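Local coordinates for protein fiber (Human adenovirus 26, PDB 6FJN) that forms the trimeric knob at the tip of the viral fibre, the domain by which the virus probably attaches to receptors on the host cell, at residues K15-T18 with E19-K23; L64-E67 with N68-L72; F160-Q163 with K164-A168. All coordinates share one frame; numbering follows the deposited sequence.

Contact 1 of 3, residues K15-T18 with E19-K23; sequences KMST and EKDSK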
loop_
_atom_site.group_PDB
_atom_site.type_symbol
_atom_site.label_atom_id
_atom_site.label_comp_id
_atom_site.label_asym_id
_atom_site.label_seq_id
_atom_site.Cartn_x
_atom_site.Cartn_y
_atom_site.Cartn_z
ATOM N N LYS A 15 -24.964 -0.220 -2.883
ATOM C CA LYS A 15 -25.671 1.007 -3.241
ATOM C C LYS A 15 -24.754 2.227 -3.301
ATOM O O LYS A 15 -24.277 2.699 -2.266
ATOM C CB LYS A 15 -26.761 1.308 -2.218
ATOM C CG LYS A 15 -27.456 2.656 -2.413
ATOM C CD LYS A 15 -28.740 2.811 -1.631
ATOM C CE LYS A 15 -28.442 2.886 -0.131
ATOM N NZ LYS A 15 -29.674 3.372 0.539
ATOM N N MET A 16 -24.513 2.734 -4.511
ATOM C CA MET A 16 -23.905 4.074 -4.704
ATOM C C MET A 16 -25.018 5.126 -4.655
ATOM O O MET A 16 -24.919 6.055 -3.839
ATOM C CB MET A 16 -23.142 4.141 -6.035
ATOM C CG MET A 16 -21.891 3.293 -6.056
ATOM S SD MET A 16 -20.968 3.371 -7.565
ATOM C CE MET A 16 -20.287 5.037 -7.458
ATOM N N SER A 17 -25.992 4.929 -5.515
ATOM C CA SER A 17 -27.159 5.806 -5.638
ATOM C C SER A 17 -28.407 5.048 -5.192
ATOM O O SER A 17 -29.190 5.541 -4.339
ATOM C CB SER A 17 -27.288 6.313 -7.097
ATOM O OG SER A 17 -28.511 6.949 -7.326
ATOM N N THR A 18 -28.680 3.911 -5.818
ATOM C CA THR A 18 -29.858 3.073 -5.495
ATOM C C THR A 18 -29.395 1.659 -5.188
ATOM O O THR A 18 -28.243 1.258 -5.443
ATOM C CB THR A 18 -30.879 3.069 -6.643
ATOM O OG1 THR A 18 -30.244 2.681 -7.842
ATOM C CG2 THR A 18 -31.455 4.450 -6.821
ATOM N N GLU A 19 -30.314 0.897 -4.592
ATOM C CA GLU A 19 -29.968 -0.392 -4.111
ATOM C C GLU A 19 -29.355 -1.323 -5.181
ATOM O O GLU A 19 -29.868 -1.490 -6.231
ATOM C CB GLU A 19 -31.246 -1.009 -3.578
ATOM C CG GLU A 19 -31.026 -2.257 -2.777
ATOM C CD GLU A 19 -30.292 -2.104 -1.502
ATOM O OE1 GLU A 19 -30.021 -0.993 -0.913
ATOM O OE2 GLU A 19 -29.627 -3.114 -1.130
ATOM N N LYS A 20 -28.268 -1.973 -4.823
ATOM C CA LYS A 20 -27.651 -2.973 -5.729
ATOM C C LYS A 20 -27.381 -2.448 -7.146
ATOM O O LYS A 20 -27.574 -3.099 -8.136
ATOM C CB LYS A 20 -28.395 -4.285 -5.667
ATOM C CG LYS A 20 -28.148 -5.051 -4.361
ATOM C CD LYS A 20 -29.169 -6.130 -4.154
ATOM C CE LYS A 20 -28.913 -6.877 -2.857
ATOM N NZ LYS A 20 -29.932 -7.867 -2.497
ATOM N N ASP A 21 -26.919 -1.196 -7.183
ATOM C CA ASP A 21 -26.519 -0.569 -8.438
ATOM C C ASP A 21 -25.066 -0.736 -8.762
ATOM O O ASP A 21 -24.632 -0.271 -9.842
ATOM C CB ASP A 21 -26.902 0.923 -8.445
ATOM C CG ASP A 21 -26.145 1.789 -7.476
ATOM O OD1 ASP A 21 -25.351 1.261 -6.736
ATOM O OD2 ASP A 21 -26.433 3.032 -7.496
ATOM N N SER A 22 -24.319 -1.400 -7.902
ATOM C CA SER A 22 -22.858 -1.389 -8.018
ATOM C C SER A 22 -22.255 -2.650 -7.437
ATOM O O SER A 22 -22.922 -3.350 -6.633
ATOM C CB SER A 22 -22.310 -0.138 -7.332
ATOM O OG SER A 22 -22.702 -0.032 -5.978
ATOM N N LYS A 23 -21.012 -2.958 -7.821
ATOM C CA LYS A 23 -20.226 -4.015 -7.242
ATOM C C LYS A 23 -19.089 -3.362 -6.484
ATOM O O LYS A 23 -18.192 -2.748 -7.082
ATOM C CB LYS A 23 -19.627 -4.999 -8.319
ATOM C CG LYS A 23 -18.543 -5.989 -7.757
ATOM C CD LYS A 23 -19.087 -7.196 -6.974
ATOM C CE LYS A 23 -18.018 -7.963 -6.174
ATOM N NZ LYS A 23 -18.417 -9.345 -5.878
HETATM O O HOH W 1 -31.533 1.317 -0.463
HETATM O O HOH W 2 -31.068 0.088 -7.974
#
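D21 turns its carboxylate back on the loop that precedes it and gathers three successive backbone N-H groups, those of M16, S17 and T18. With CG set between the backbone N and the carbonyl carbon (chi1 68°), the carboxylate is directed at the amides of the preceding loop. Its OD1 takes a nearly straight bond from M16 N (2.8 Å) on the syn lone pair, and OD2 uses its own syn lone pair for S17 N, also at 2.8 Å. T18 N reaches the same OD2 at 2.9 Å, but from well above the carboxylate plane. The buried acid is thus gripped by three donors, which fix its rotation and probably help to stabilise its negative charge. A type II turn from T18 to D21 brings the acid back to these amides; the turn's own bond, D21 N to T18 O, is weak at 3.3 Å.

On the inner side M16 keeps CG anti to its carbonyl carbon (chi1 -69°), which lays CG alongside S22 OG at 3.4 Å before the thioether end leads away. Water 2 joins T18 OG1 to E19 O, whereas S17 OG is held by E47. K15 and E19 cross at about a right angle, and in the K15 conformer described here water 1 bridges NZ and OE1.

The segment ends the AB loop of the knob, between strands 3-5 and 22-31. S22 enters strand 22-31 and M16 rests on L41 and A43 of the neighbouring strand 34-43, while Y48 and F171 also meet the methionine.

Contact 2 of 3, residues L64-E67 with N68-L72; sequences LFDE and NGILL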
loop_
_atom_site.group_PDB
_atom_site.type_symbol
_atom_site.label_atom_id
_atom_site.label_comp_id
_atom_site.label_asym_id
_atom_site.label_seq_id
_atom_site.Cartn_x
_atom_site.Cartn_y
_atom_site.Cartn_z
ATOM N N LEU A 64 -21.069 -0.921 8.204
ATOM C CA LEU A 64 -21.294 -0.761 9.636
ATOM C C LEU A 64 -21.340 -2.143 10.250
ATOM O O LEU A 64 -21.962 -3.052 9.671
ATOM C CB LEU A 64 -22.660 -0.106 9.852
ATOM C CG LEU A 64 -22.900 1.197 9.083
ATOM C CD1 LEU A 64 -24.317 1.716 9.399
ATOM C CD2 LEU A 64 -21.871 2.249 9.411
ATOM N N PHE A 65 -20.681 -2.331 11.404
ATOM C CA PHE A 65 -20.598 -3.648 12.014
ATOM C C PHE A 65 -21.089 -3.598 13.440
ATOM O O PHE A 65 -20.880 -2.580 14.163
ATOM C CB PHE A 65 -19.167 -4.187 12.006
ATOM C CG PHE A 65 -18.537 -4.253 10.634
ATOM C CD1 PHE A 65 -18.729 -5.378 9.815
ATOM C CD2 PHE A 65 -17.779 -3.190 10.154
ATOM C CE1 PHE A 65 -18.151 -5.452 8.569
ATOM C CE2 PHE A 65 -17.165 -3.292 8.896
ATOM C CZ PHE A 65 -17.375 -4.404 8.126
ATOM N N ASP A 66 -21.649 -4.716 13.886
ATOM C CA ASP A 66 -22.037 -4.859 15.291
ATOM C C ASP A 66 -20.860 -5.300 16.134
ATOM O O ASP A 66 -19.727 -5.425 15.666
ATOM C CB ASP A 66 -23.259 -5.794 15.370
ATOM C CG ASP A 66 -23.002 -7.225 15.000
ATOM O OD1 ASP A 66 -21.833 -7.681 15.112
ATOM O OD2 ASP A 66 -23.979 -7.917 14.607
ATOM N N GLU A 67 -21.192 -5.595 17.417
ATOM C CA GLU A 67 -20.230 -6.020 18.471
ATOM C C GLU A 67 -19.479 -7.311 18.143
ATOM O O GLU A 67 -18.442 -7.625 18.719
ATOM C CB GLU A 67 -20.969 -6.197 19.805
ATOM C CG GLU A 67 -21.185 -4.874 20.503
ATOM C CD GLU A 67 -19.897 -4.315 21.087
ATOM O OE1 GLU A 67 -19.740 -3.074 21.137
ATOM O OE2 GLU A 67 -18.992 -5.096 21.455
ATOM N N ASN A 68 -20.053 -8.098 17.264
ATOM C CA ASN A 68 -19.459 -9.355 16.793
ATOM C C ASN A 68 -18.672 -9.188 15.479
ATOM O O ASN A 68 -18.240 -10.218 14.921
ATOM C CB ASN A 68 -20.545 -10.405 16.628
ATOM C CG ASN A 68 -21.174 -10.796 17.967
ATOM O OD1 ASN A 68 -20.481 -10.921 18.995
ATOM N ND2 ASN A 68 -22.481 -10.948 17.933
ATOM N N GLY A 69 -18.606 -7.978 14.963
ATOM C CA GLY A 69 -17.965 -7.773 13.678
ATOM C C GLY A 69 -18.834 -8.165 12.487
ATOM O O GLY A 69 -18.280 -8.369 11.391
ATOM N N ILE A 70 -20.144 -8.277 12.683
ATOM C CA ILE A 70 -21.051 -8.714 11.629
ATOM C C ILE A 70 -21.702 -7.481 11.008
ATOM O O ILE A 70 -22.133 -6.557 11.733
ATOM C CB ILE A 70 -22.039 -9.738 12.226
ATOM C CG1 ILE A 70 -21.236 -10.988 12.661
ATOM C CG2 ILE A 70 -23.152 -10.025 11.274
ATOM C CD1 ILE A 70 -21.913 -12.192 13.142
ATOM N N LEU A 71 -21.805 -7.479 9.694
ATOM C CA LEU A 71 -22.320 -6.374 8.968
ATOM C C LEU A 71 -23.775 -6.089 9.287
ATOM O O LEU A 71 -24.580 -7.006 9.305
ATOM C CB LEU A 71 -22.172 -6.721 7.492
ATOM C CG LEU A 71 -22.260 -5.623 6.452
ATOM C CD1 LEU A 71 -21.145 -4.597 6.521
ATOM C CD2 LEU A 71 -22.358 -6.227 5.063
ATOM N N LEU A 72 -24.073 -4.837 9.584
ATOM C CA LEU A 72 -25.460 -4.416 9.789
ATOM C C LEU A 72 -26.199 -4.294 8.478
ATOM O O LEU A 72 -25.641 -3.839 7.493
ATOM C CB LEU A 72 -25.571 -3.013 10.434
ATOM C CG LEU A 72 -24.889 -2.668 11.709
ATOM C CD1 LEU A 72 -25.416 -1.378 12.321
ATOM C CD2 LEU A 72 -24.944 -3.888 12.497
HETATM O O HOH W 3 -25.358 -7.197 12.383
HETATM O O HOH W 4 -18.530 -9.573 20.514
#
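D66 and I70 lie side by side at the end of a tight hairpin, their side chains pointing the same way and D66 N donating a hydrogen bond to I70 O at 2.9 Å. The other backbone bonds complete a recognisable pattern. G69 N returns to D66 O (2.9 Å), closing a type I turn, and L72 N binds L64 O in a nearly straight bond of 2.8 Å. G69, at positive phi (78°), takes the last position of the turn, and with the D66 N to I70 O bond this makes a type I turn with a G1 bulge; F65 and L71 beyond it form a non-hydrogen-bonded antiparallel pair.

Side-chain hydrogen bonding centres on D66 OD1. It accepts from N68 N at 2.8 Å, an Asx turn, and from I70 N at 3.0 Å; the two donors approach from opposite faces of the carboxylate plane, so the group is clamped over the turn. A chi1 of 68° tucks D66 CG over its own backbone and turns OD1 to these amides. Water 4 links E67 O to N68 OD1 at the outer end.

Apolar contacts lie at the F65-L71 pair and beside it. F65 CE1 meets L71 CD1 obliquely at 3.7 Å, and L64 CB packs against L72 CG at 3.9 Å.

The E67 side chain lies about 7 Å from that of Q183, a covalent L-glutamate site seen in a structure of this protein, without that ligand in this chain. The hairpin ends strand 58-65, an outermost strand of the four-stranded sheet within the chain. The F65 backbone hydrogen-bonds to A153 and Y154, and its ring packs on I156 of strand 154-161.

Contact 3 of 3, residues F160-Q163 with K164-A168; sequences FTWQ and KDYSA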
loop_
_atom_site.group_PDB
_atom_site.type_symbol
_atom_site.label_atom_id
_atom_site.label_comp_id
_atom_site.label_asym_id
_atom_site.label_seq_id
_atom_site.Cartn_x
_atom_site.Cartn_y
_atom_site.Cartn_z
ATOM N N PHE A 160 -15.437 8.286 -2.352
ATOM C CA PHE A 160 -14.777 8.628 -3.597
ATOM C C PHE A 160 -15.199 10.044 -3.948
ATOM O O PHE A 160 -16.432 10.328 -3.988
ATOM C CB PHE A 160 -15.185 7.638 -4.685
ATOM C CG PHE A 160 -14.761 6.225 -4.381
ATOM C CD1 PHE A 160 -15.570 5.411 -3.601
ATOM C CD2 PHE A 160 -13.511 5.754 -4.758
ATOM C CE1 PHE A 160 -15.166 4.160 -3.246
ATOM C CE2 PHE A 160 -13.111 4.466 -4.424
ATOM C CZ PHE A 160 -13.931 3.695 -3.657
ATOM N N THR A 161 -14.225 10.937 -4.135
ATOM C CA THR A 161 -14.505 12.356 -4.330
ATOM C C THR A 161 -13.685 12.862 -5.484
ATOM O O THR A 161 -12.473 12.534 -5.556
ATOM C CB THR A 161 -14.124 13.161 -3.048
ATOM O OG1 THR A 161 -14.703 12.570 -1.895
ATOM C CG2 THR A 161 -14.573 14.594 -3.128
ATOM N N TRP A 162 -14.247 13.660 -6.354
ATOM C CA TRP A 162 -13.471 14.133 -7.499
ATOM C C TRP A 162 -13.991 15.493 -7.921
ATOM O O TRP A 162 -15.006 15.983 -7.447
ATOM C CB TRP A 162 -13.482 13.129 -8.654
ATOM C CG TRP A 162 -14.806 12.810 -9.225
ATOM C CD1 TRP A 162 -15.287 13.272 -10.404
ATOM C CD2 TRP A 162 -15.756 11.862 -8.744
ATOM N NE1 TRP A 162 -16.515 12.712 -10.677
ATOM C CE2 TRP A 162 -16.821 11.834 -9.678
ATOM C CE3 TRP A 162 -15.852 11.055 -7.617
ATOM C CZ2 TRP A 162 -17.941 11.020 -9.507
ATOM C CZ3 TRP A 162 -16.962 10.260 -7.446
ATOM C CH2 TRP A 162 -18.008 10.253 -8.387
ATOM N N GLN A 163 -13.222 16.109 -8.830
ATOM C CA GLN A 163 -13.478 17.454 -9.324
ATOM C C GLN A 163 -13.695 17.480 -10.849
ATOM O O GLN A 163 -14.477 18.303 -11.340
ATOM C CB GLN A 163 -12.287 18.344 -8.950
ATOM C CG GLN A 163 -12.075 18.532 -7.426
ATOM C CD GLN A 163 -11.467 17.364 -6.644
ATOM O OE1 GLN A 163 -10.612 16.561 -7.150
ATOM N NE2 GLN A 163 -11.934 17.228 -5.365
ATOM N N LYS A 164 -12.984 16.635 -11.595
ATOM C CA LYS A 164 -13.089 16.612 -13.071
ATOM C C LYS A 164 -14.467 16.160 -13.528
ATOM O O LYS A 164 -15.204 15.447 -12.842
ATOM C CB LYS A 164 -12.003 15.715 -13.689
ATOM C CG LYS A 164 -10.614 16.335 -13.746
ATOM C CD LYS A 164 -9.661 15.455 -14.553
ATOM C CE LYS A 164 -8.203 15.779 -14.265
ATOM N NZ LYS A 164 -7.922 15.883 -12.806
ATOM N N ASP A 165 -14.827 16.622 -14.713
ATOM C CA ASP A 165 -16.033 16.180 -15.352
ATOM C C ASP A 165 -15.808 14.805 -15.960
ATOM O O ASP A 165 -15.067 14.646 -16.965
ATOM C CB ASP A 165 -16.428 17.132 -16.467
ATOM C CG ASP A 165 -17.597 16.604 -17.287
ATOM O OD1 ASP A 165 -18.552 16.072 -16.653
ATOM O OD2 ASP A 165 -17.553 16.718 -18.542
ATOM N N TYR A 166 -16.450 13.809 -15.342
ATOM C CA TYR A 166 -16.452 12.445 -15.910
ATOM C C TYR A 166 -17.810 12.084 -16.486
ATOM O O TYR A 166 -18.168 10.932 -16.567
ATOM C CB TYR A 166 -15.953 11.429 -14.885
ATOM C CG TYR A 166 -14.572 11.701 -14.327
ATOM C CD1 TYR A 166 -13.504 12.158 -15.134
ATOM C CD2 TYR A 166 -14.280 11.448 -12.979
ATOM C CE1 TYR A 166 -12.257 12.367 -14.625
ATOM C CE2 TYR A 166 -13.035 11.658 -12.480
ATOM C CZ TYR A 166 -12.008 12.133 -13.294
ATOM O OH TYR A 166 -10.752 12.419 -12.836
ATOM N N SER A 167 -18.574 13.082 -16.917
ATOM C CA SER A 167 -19.856 12.805 -17.554
ATOM C C SER A 167 -19.685 11.930 -18.793
ATOM O O SER A 167 -18.630 11.982 -19.472
ATOM C CB SER A 167 -20.605 14.106 -17.874
ATOM O OG SER A 167 -19.831 14.922 -18.700
ATOM N N ALA A 168 -20.702 11.116 -19.028
ATOM C CA ALA A 168 -20.776 10.123 -20.091
ATOM C C ALA A 168 -19.826 8.968 -19.880
ATOM O O ALA A 168 -19.608 8.216 -20.853
ATOM C CB ALA A 168 -20.538 10.717 -21.461
HETATM O O HOH W 5 -18.404 12.924 -12.947
#
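The indole of W162 and the phenol ring of Y166 lie nearly parallel, with planes 23° apart, but slid so far that they barely overlap. The centroid of the five-membered ring of W162 is 4.8 Å from that of the Y166 ring, and the closest atoms, W162 CD1 and Y166 CD2, are 3.3 Å apart in an oblique approach. Between the two residues the chain curls so that K164 O reaches both rings. This oxygen sits in the indole plane, at its edge, 3.3 Å from W162 CD1. It also lies over the Y166 ring, offset toward the rim, on the face that W162 approaches. Water 5 occupies the indole edge too, accepting from W162 NE1 at 3.0 Å and from Y166 N at 3.2 Å, and so ties side chain to backbone.

These rings mark the point where the chain leaves strand 154-161 and enters the IJ loop, which carries it from one sheet of the knob's beta-sandwich toward strand 176-181 in the other. In W162 a chi1 of 61° brings the indole round to the loop. M51 touches both aromatic side chains, and F171 meets the indole with its ring inclined. The hydroxyl of Y166 hydrogen-bonds to P137 O.

Further on, in the conformer of D165 described here, OD1 receives S167 N at 3.0 Å, an Asx turn. S167 OG adds a second bond to this oxygen, at 2.7 Å and on its syn lone pair.

Overall arrangement
The three contacts follow one another along the chain, each at a place where a loop meets a strand of the knob's beta-sandwich. Contact 1 leads into strand 22-31, in the sheet that also holds strands 34-43 and 176-181. Contacts 2 and 3 leave strands 58-65 and 154-161, antiparallel neighbours in the four-stranded sheet, and their centres, about 32 Å apart, fall on opposite sides of the chain's centre. Contact 1 lies about 20 Å from contact 2 and 17 Å from contact 3, centre to centre, and none touches another. F171 meets both M16 and W162, linking contacts 1 and 3. Local bonds can thus order loops at strand ends, in a domain whose hypervariable loops influence receptor interactions.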